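Side-chain contact in SIRV1 hypothetical protein ORF119 (Sulfolobus islandicus rudivirus 1 variant xx, PDB 2X3G), which is of unknown function but may be associated with the host membrane, and belongs to a family of viral proteins: residues Leu7-Ser12 with Asn47-Ser52. Sequence-based numbering, arbitrary orientation. Where two conformers were deposited one is given.
Sequences LNFHFS and NSHVFS
The phenyl ring of Phe-9 and the imidazole of His-49 lie face to face in an offset stack, their planes only 3° from parallel and their centroids 3.9 Å apart. Slippage between the rings sets which atoms overlap: CD2 of His-49 sits over the middle of the phenyl ring, while CZ of Phe-9 lies over the middle of the imidazole. The closest approach, 3.4 Å, runs from Phe-9 CE2 to His-49 CG. The imidazole is not the whole of the surface offered to the phenyl ring, for His-49 CB lies over the same face, near the rim at CD2 and CE2, 3.6 Å from Phe-9 CE2. With CG anti to the carbonyl carbon in both residues (chi1 -61° in Phe-9, -66° in His-49), each ring is carried from its own backbone into the space between helix and strand, where the two meet. The side chains themselves cross at about a right angle. No hydrogen bond joins the two segments.

The stack ties the C-terminal part of helix 2-10 to the start of strand 49-55, the outermost strand on one side of the chain's four-stranded antiparallel sheet. Phe-70, on the adjacent strand 64-71, meets the Phe-9 ring edge-to-face and pairs through its backbone with His-49. The stack also lies at the dimer interface: ND1 of His-49 is hydrogen-bonded to the terminal carboxylate oxygen OXT of Ser-119 of the second subunit, a bond that probably limits rotation of the imidazole and may favour its protonated form. Met-118 of that subunit packs on Phe-9, and farther along, Phe-51 and Ser-52 join an antiparallel ladder that carries the sheet into the second subunit.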
loop_
_atom_site.group_PDB
_atom_site.type_symbol
_atom_site.label_atom_id
_atom_site.label_comp_id
_atom_site.label_asym_id
_atom_site.label_seq_id
_atom_site.Cartn_x
_atom_site.Cartn_y
_atom_site.Cartn_z
ATOM N N LEU A 7 -3.456 -3.589 18.625
ATOM C CA LEU A 7 -2.909 -3.910 19.951
ATOM C C LEU A 7 -3.977 -4.099 21.010
ATOM O O LEU A 7 -3.916 -5.021 21.816
ATOM C CB LEU A 7 -1.979 -2.809 20.424
ATOM C CG LEU A 7 -0.715 -2.696 19.595
ATOM C CD1 LEU A 7 -0.131 -1.329 19.758
ATOM C CD2 LEU A 7 0.294 -3.794 19.958
ATOM N N ASN A 8 -4.938 -3.195 21.012
ATOM C CA ASN A 8 -6.076 -3.283 21.915
ATOM C C ASN A 8 -6.848 -4.596 21.789
ATOM O O ASN A 8 -7.124 -5.263 22.793
ATOM C CB ASN A 8 -7.002 -2.072 21.754
ATOM C CG ASN A 8 -6.587 -0.908 22.629
ATOM O OD1 ASN A 8 -6.057 -1.109 23.722
ATOM N ND2 ASN A 8 -6.832 0.322 22.162
ATOM N N PHE A 9 -7.174 -4.985 20.563
ATOM C CA PHE A 9 -7.896 -6.230 20.339
ATOM C C PHE A 9 -7.002 -7.418 20.668
ATOM O O PHE A 9 -7.433 -8.374 21.291
ATOM C CB PHE A 9 -8.398 -6.342 18.896
ATOM C CG PHE A 9 -9.365 -5.269 18.479
ATOM C CD1 PHE A 9 -10.132 -4.569 19.396
ATOM C CD2 PHE A 9 -9.541 -4.993 17.138
ATOM C CE1 PHE A 9 -11.020 -3.604 18.976
ATOM C CE2 PHE A 9 -10.434 -4.040 16.723
ATOM C CZ PHE A 9 -11.162 -3.337 17.632
ATOM N N HIS A 10 -5.732 -7.364 20.285
ATOM C CA HIS A 10 -4.846 -8.495 20.543
ATOM C C HIS A 10 -4.852 -8.876 22.025
ATOM O O HIS A 10 -4.840 -10.054 22.378
ATOM C CB HIS A 10 -3.421 -8.144 20.145
ATOM C CG HIS A 10 -2.478 -9.299 20.207
ATOM N ND1 HIS A 10 -2.788 -10.548 19.725
ATOM C CD2 HIS A 10 -1.217 -9.385 20.694
ATOM C CE1 HIS A 10 -1.756 -11.356 19.903
ATOM N NE2 HIS A 10 -0.784 -10.668 20.469
ATOM N N PHE A 11 -4.881 -7.868 22.881
ATOM C CA PHE A 11 -4.732 -8.090 24.310
ATOM C C PHE A 11 -6.052 -8.031 25.065
ATOM O O PHE A 11 -6.047 -7.952 26.299
ATOM C CB PHE A 11 -3.708 -7.103 24.873
ATOM C CG PHE A 11 -2.297 -7.400 24.486
ATOM C CD1 PHE A 11 -1.678 -8.543 24.957
ATOM C CD2 PHE A 11 -1.566 -6.526 23.674
ATOM C CE1 PHE A 11 -0.359 -8.818 24.629
ATOM C CE2 PHE A 11 -0.251 -6.789 23.356
ATOM C CZ PHE A 11 0.352 -7.934 23.821
ATOM N N SER A 12 -7.179 -8.075 24.341
ATOM C CA SER A 12 -8.507 -8.188 24.954
ATOM C C SER A 12 -9.321 -9.371 24.443
ATOM O O SER A 12 -10.365 -9.688 25.002
ATOM C CB SER A 12 -9.305 -6.885 24.766
ATOM O OG SER A 12 -9.273 -6.430 23.420
ATOM N N ASN A 47 -18.836 -10.527 18.769
ATOM C CA ASN A 47 -17.856 -9.544 19.287
ATOM C C ASN A 47 -16.529 -9.483 18.537
ATOM O O ASN A 47 -15.649 -8.673 18.880
ATOM C CB ASN A 47 -17.526 -9.844 20.752
ATOM C CG ASN A 47 -18.726 -9.750 21.657
ATOM O OD1 ASN A 47 -19.568 -8.854 21.513
ATOM N ND2 ASN A 47 -18.811 -10.673 22.616
ATOM N N SER A 48 -16.357 -10.346 17.540
ATOM C CA SER A 48 -15.093 -10.493 16.843
ATOM C C SER A 48 -14.754 -9.255 16.039
ATOM O O SER A 48 -15.648 -8.453 15.716
ATOM C CB SER A 48 -15.136 -11.704 15.903
ATOM O OG SER A 48 -16.248 -11.627 15.027
ATOM N N HIS A 49 -13.464 -9.112 15.745
ATOM C CA HIS A 49 -12.948 -8.092 14.824
ATOM C C HIS A 49 -12.041 -8.710 13.785
ATOM O O HIS A 49 -11.385 -9.716 14.034
ATOM C CB HIS A 49 -12.186 -7.027 15.597
ATOM C CG HIS A 49 -13.065 -6.226 16.503
ATOM N ND1 HIS A 49 -14.007 -5.337 16.031
ATOM C CD2 HIS A 49 -13.172 -6.211 17.853
ATOM C CE1 HIS A 49 -14.645 -4.792 17.053
ATOM N NE2 HIS A 49 -14.154 -5.298 18.171
ATOM N N VAL A 50 -12.023 -8.121 12.602
ATOM C CA VAL A 50 -11.256 -8.681 11.493
ATOM C C VAL A 50 -10.535 -7.542 10.811
ATOM O O VAL A 50 -11.149 -6.529 10.465
ATOM C CB VAL A 50 -12.129 -9.409 10.484
ATOM C CG1 VAL A 50 -11.279 -9.948 9.319
ATOM C CG2 VAL A 50 -12.889 -10.567 11.149
ATOM N N PHE A 51 -9.218 -7.695 10.699
ATOM C CA PHE A 51 -8.354 -6.740 10.027
ATOM C C PHE A 51 -7.832 -7.447 8.788
ATOM O O PHE A 51 -7.382 -8.576 8.887
ATOM C CB PHE A 51 -7.214 -6.348 10.955
ATOM C CG PHE A 51 -6.299 -5.312 10.396
ATOM C CD1 PHE A 51 -6.795 -4.093 9.946
ATOM C CD2 PHE A 51 -4.932 -5.516 10.376
ATOM C CE1 PHE A 51 -5.950 -3.135 9.433
ATOM C CE2 PHE A 51 -4.078 -4.552 9.884
ATOM C CZ PHE A 51 -4.585 -3.359 9.403
ATOM N N SER A 52 -7.938 -6.800 7.631
ATOM C CA SER A 52 -7.627 -7.457 6.371
ATOM C C SER A 52 -6.807 -6.560 5.480
ATOM O O SER A 52 -6.975 -5.337 5.493
ATOM C CB SER A 52 -8.916 -7.867 5.647
ATOM O OG SER A 52 -9.632 -6.740 5.136
#